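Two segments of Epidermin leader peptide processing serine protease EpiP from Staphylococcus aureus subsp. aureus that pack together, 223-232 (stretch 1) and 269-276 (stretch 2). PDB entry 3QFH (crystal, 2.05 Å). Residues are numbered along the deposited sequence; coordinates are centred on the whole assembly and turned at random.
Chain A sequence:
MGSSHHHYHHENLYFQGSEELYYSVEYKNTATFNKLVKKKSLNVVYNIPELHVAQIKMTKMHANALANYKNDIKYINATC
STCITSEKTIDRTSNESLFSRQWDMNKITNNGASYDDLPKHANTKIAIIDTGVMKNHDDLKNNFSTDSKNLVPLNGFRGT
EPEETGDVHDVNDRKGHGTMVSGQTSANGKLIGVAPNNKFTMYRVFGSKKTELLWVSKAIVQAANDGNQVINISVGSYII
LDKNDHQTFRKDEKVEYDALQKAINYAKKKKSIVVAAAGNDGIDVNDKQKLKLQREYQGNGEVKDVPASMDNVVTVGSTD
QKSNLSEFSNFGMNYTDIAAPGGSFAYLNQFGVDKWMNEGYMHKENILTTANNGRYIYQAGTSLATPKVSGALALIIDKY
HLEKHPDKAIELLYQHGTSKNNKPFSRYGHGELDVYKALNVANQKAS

Stretch 1 (223-232) AANDGNQVIN
Stretch 2 269-276: KKKSIVVA

The shortest direct hydrogen bond between the stretches joins side chain to backbone: the Ser272 hydroxyl (chi1 m) donates from OG to Asn228 O at 2.6 Å. A water lies 2.6 Å from Ser272 OG, 3.0 Å from Ala224 O and 3.2 Å from Lys270 O, linking the three; serine's small hydroxyl can bond to Asn228 O and still leave room for it. Nearby, Gln229 (m, t, chi3 -67°) is long enough for NE2 to reach Lys271 O at 2.9 Å.

Beyond these, the backbones form a parallel ladder, their strand directions 23° apart. Val230 pairs with Ile273, Ile231 with Val274 and Asn232 with Val275, at CA–CA distances of 4.8–5.0 Å. Ile273 N donates to Gln229 O, Ile231 N to Ile273 O, and Val275 N to Ile231 O, each at 2.8 Å. Extended phi/psi near -110/125 suits the beta-branched residues.

Both strands follow helices ended by Schellman turns, at Gly227 (83/17) and Lys271 (73/36). At Gly227 a CB would jam against the preceding carbonyl. Asn228 (m) ties back through ND2 to Ala223 O at 3.0 Å.

Side chains alternate across the sheet. On one face Val230 CG1 (chi1 t) meets Val275 CG2 (t) at 4.2 Å; on the other, Ile231 CD1 (m, t) lies 4.4 Å from Val274 CG2 (t). Ala224's small CB packs 4.1 Å from Lys270 CB.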

# COMPACT_ATOMS: atom_id res chain seq x y z
N ALA A 223 -5.51 -7.30 8.50
CA ALA A 223 -4.07 -7.27 8.77
C ALA A 223 -3.81 -6.84 10.21
O ALA A 223 -2.98 -7.44 10.91
CB ALA A 223 -3.35 -6.34 7.80
N ALA A 224 -4.51 -5.79 10.64
CA ALA A 224 -4.39 -5.28 11.99
C ALA A 224 -4.91 -6.30 12.99
O ALA A 224 -4.32 -6.47 14.07
CB ALA A 224 -5.13 -3.95 12.13
N ASN A 225 -6.00 -6.99 12.67
CA ASN A 225 -6.52 -8.03 13.58
C ASN A 225 -5.59 -9.23 13.67
O ASN A 225 -5.56 -9.91 14.69
CB ASN A 225 -7.93 -8.50 13.19
CG ASN A 225 -9.01 -7.48 13.54
OD1 ASN A 225 -8.78 -6.56 14.33
ND2 ASN A 225 -10.19 -7.64 12.94
N ASP A 226 -4.89 -9.52 12.58
CA ASP A 226 -3.94 -10.64 12.53
C ASP A 226 -2.60 -10.33 13.24
O ASP A 226 -1.72 -11.18 13.27
CB ASP A 226 -3.68 -11.07 11.08
CG ASP A 226 -4.87 -11.81 10.45
OD1 ASP A 226 -5.84 -12.15 11.16
OD2 ASP A 226 -4.82 -12.08 9.22
N GLY A 227 -2.43 -9.12 13.77
CA GLY A 227 -1.23 -8.77 14.51
C GLY A 227 -0.03 -8.33 13.68
O GLY A 227 1.09 -8.33 14.19
N ASN A 228 -0.26 -7.96 12.43
CA ASN A 228 0.80 -7.43 11.57
C ASN A 228 1.02 -6.00 11.97
O ASN A 228 0.17 -5.15 11.73
CB ASN A 228 0.37 -7.45 10.11
CG ASN A 228 0.14 -8.83 9.60
OD1 ASN A 228 1.08 -9.58 9.35
ND2 ASN A 228 -1.13 -9.17 9.39
N GLN A 229 2.16 -5.70 12.56
CA GLN A 229 2.40 -4.34 13.01
C GLN A 229 2.81 -3.36 11.92
O GLN A 229 2.80 -2.16 12.16
CB GLN A 229 3.40 -4.30 14.18
CG GLN A 229 2.78 -4.70 15.51
CD GLN A 229 3.62 -4.25 16.68
OE1 GLN A 229 4.72 -4.74 16.88
NE2 GLN A 229 3.10 -3.30 17.45
N VAL A 230 3.18 -3.86 10.75
CA VAL A 230 3.48 -2.99 9.61
C VAL A 230 2.58 -3.42 8.46
O VAL A 230 2.54 -4.59 8.11
CB VAL A 230 4.97 -3.04 9.19
CG1 VAL A 230 5.23 -2.13 7.95
CG2 VAL A 230 5.88 -2.65 10.36
N ILE A 231 1.86 -2.48 7.87
CA ILE A 231 0.91 -2.75 6.80
C ILE A 231 1.31 -1.90 5.60
O ILE A 231 1.27 -0.66 5.68
CB ILE A 231 -0.54 -2.39 7.23
CG1 ILE A 231 -0.94 -3.17 8.48
CG2 ILE A 231 -1.50 -2.69 6.07
CD1 ILE A 231 -2.35 -2.80 9.07
N ASN A 232 1.67 -2.57 4.51
CA ASN A 232 2.14 -1.91 3.28
C ASN A 232 1.03 -1.80 2.25
O ASN A 232 0.47 -2.80 1.83
CB ASN A 232 3.32 -2.71 2.70
CG ASN A 232 3.99 -2.04 1.54
OD1 ASN A 232 4.98 -1.31 1.72
ND2 ASN A 232 3.45 -2.23 0.34
N LYS A 269 -5.12 2.00 16.27
CA LYS A 269 -5.61 1.61 17.59
C LYS A 269 -5.09 0.20 17.95
O LYS A 269 -4.83 -0.08 19.10
CB LYS A 269 -7.14 1.62 17.63
CG LYS A 269 -7.71 1.28 19.01
CD LYS A 269 -9.25 1.22 19.02
CE LYS A 269 -9.76 0.05 18.18
NZ LYS A 269 -11.22 -0.18 18.36
N LYS A 270 -4.92 -0.65 16.96
CA LYS A 270 -4.40 -1.99 17.17
C LYS A 270 -2.87 -2.04 17.21
O LYS A 270 -2.30 -3.13 17.26
CB LYS A 270 -4.89 -2.94 16.06
CG LYS A 270 -6.40 -2.97 15.87
CD LYS A 270 -7.17 -3.50 17.06
CE LYS A 270 -7.12 -5.00 17.16
NZ LYS A 270 -8.11 -5.44 18.19
N LYS A 271 -2.22 -0.88 17.16
CA LYS A 271 -0.76 -0.77 17.22
C LYS A 271 -0.09 -1.24 15.94
O LYS A 271 0.97 -1.87 16.01
CB LYS A 271 -0.17 -1.57 18.41
CG LYS A 271 -0.82 -1.29 19.77
CD LYS A 271 -0.63 0.14 20.20
CE LYS A 271 -1.20 0.36 21.62
NZ LYS A 271 -0.99 1.75 22.07
N SER A 272 -0.71 -0.97 14.79
CA SER A 272 -0.10 -1.27 13.50
C SER A 272 0.17 0.06 12.83
O SER A 272 -0.57 1.04 13.03
CB SER A 272 -1.00 -2.10 12.59
OG SER A 272 -1.22 -3.39 13.12
N ILE A 273 1.25 0.11 12.06
CA ILE A 273 1.64 1.28 11.30
C ILE A 273 1.23 1.01 9.85
O ILE A 273 1.48 -0.10 9.33
CB ILE A 273 3.20 1.46 11.29
CG1 ILE A 273 3.77 1.42 12.71
CG2 ILE A 273 3.60 2.74 10.56
CD1 ILE A 273 5.31 1.40 12.74
N VAL A 274 0.64 2.01 9.20
CA VAL A 274 0.25 1.92 7.80
C VAL A 274 1.22 2.76 6.96
O VAL A 274 1.40 3.97 7.20
CB VAL A 274 -1.20 2.42 7.60
CG1 VAL A 274 -1.56 2.49 6.09
CG2 VAL A 274 -2.20 1.54 8.35
N VAL A 275 1.84 2.11 5.98
CA VAL A 275 2.78 2.75 5.06
C VAL A 275 2.14 2.75 3.67
O VAL A 275 1.79 1.69 3.13
CB VAL A 275 4.10 1.98 5.01
CG1 VAL A 275 5.14 2.72 4.12
CG2 VAL A 275 4.62 1.76 6.44
N ALA A 276 2.05 3.91 3.07
CA ALA A 276 1.37 4.06 1.82
C ALA A 276 2.27 4.69 0.76
O ALA A 276 3.07 5.57 1.05
CB ALA A 276 0.14 4.95 2.03
O HOH W 1 -1.78 -5.20 14.94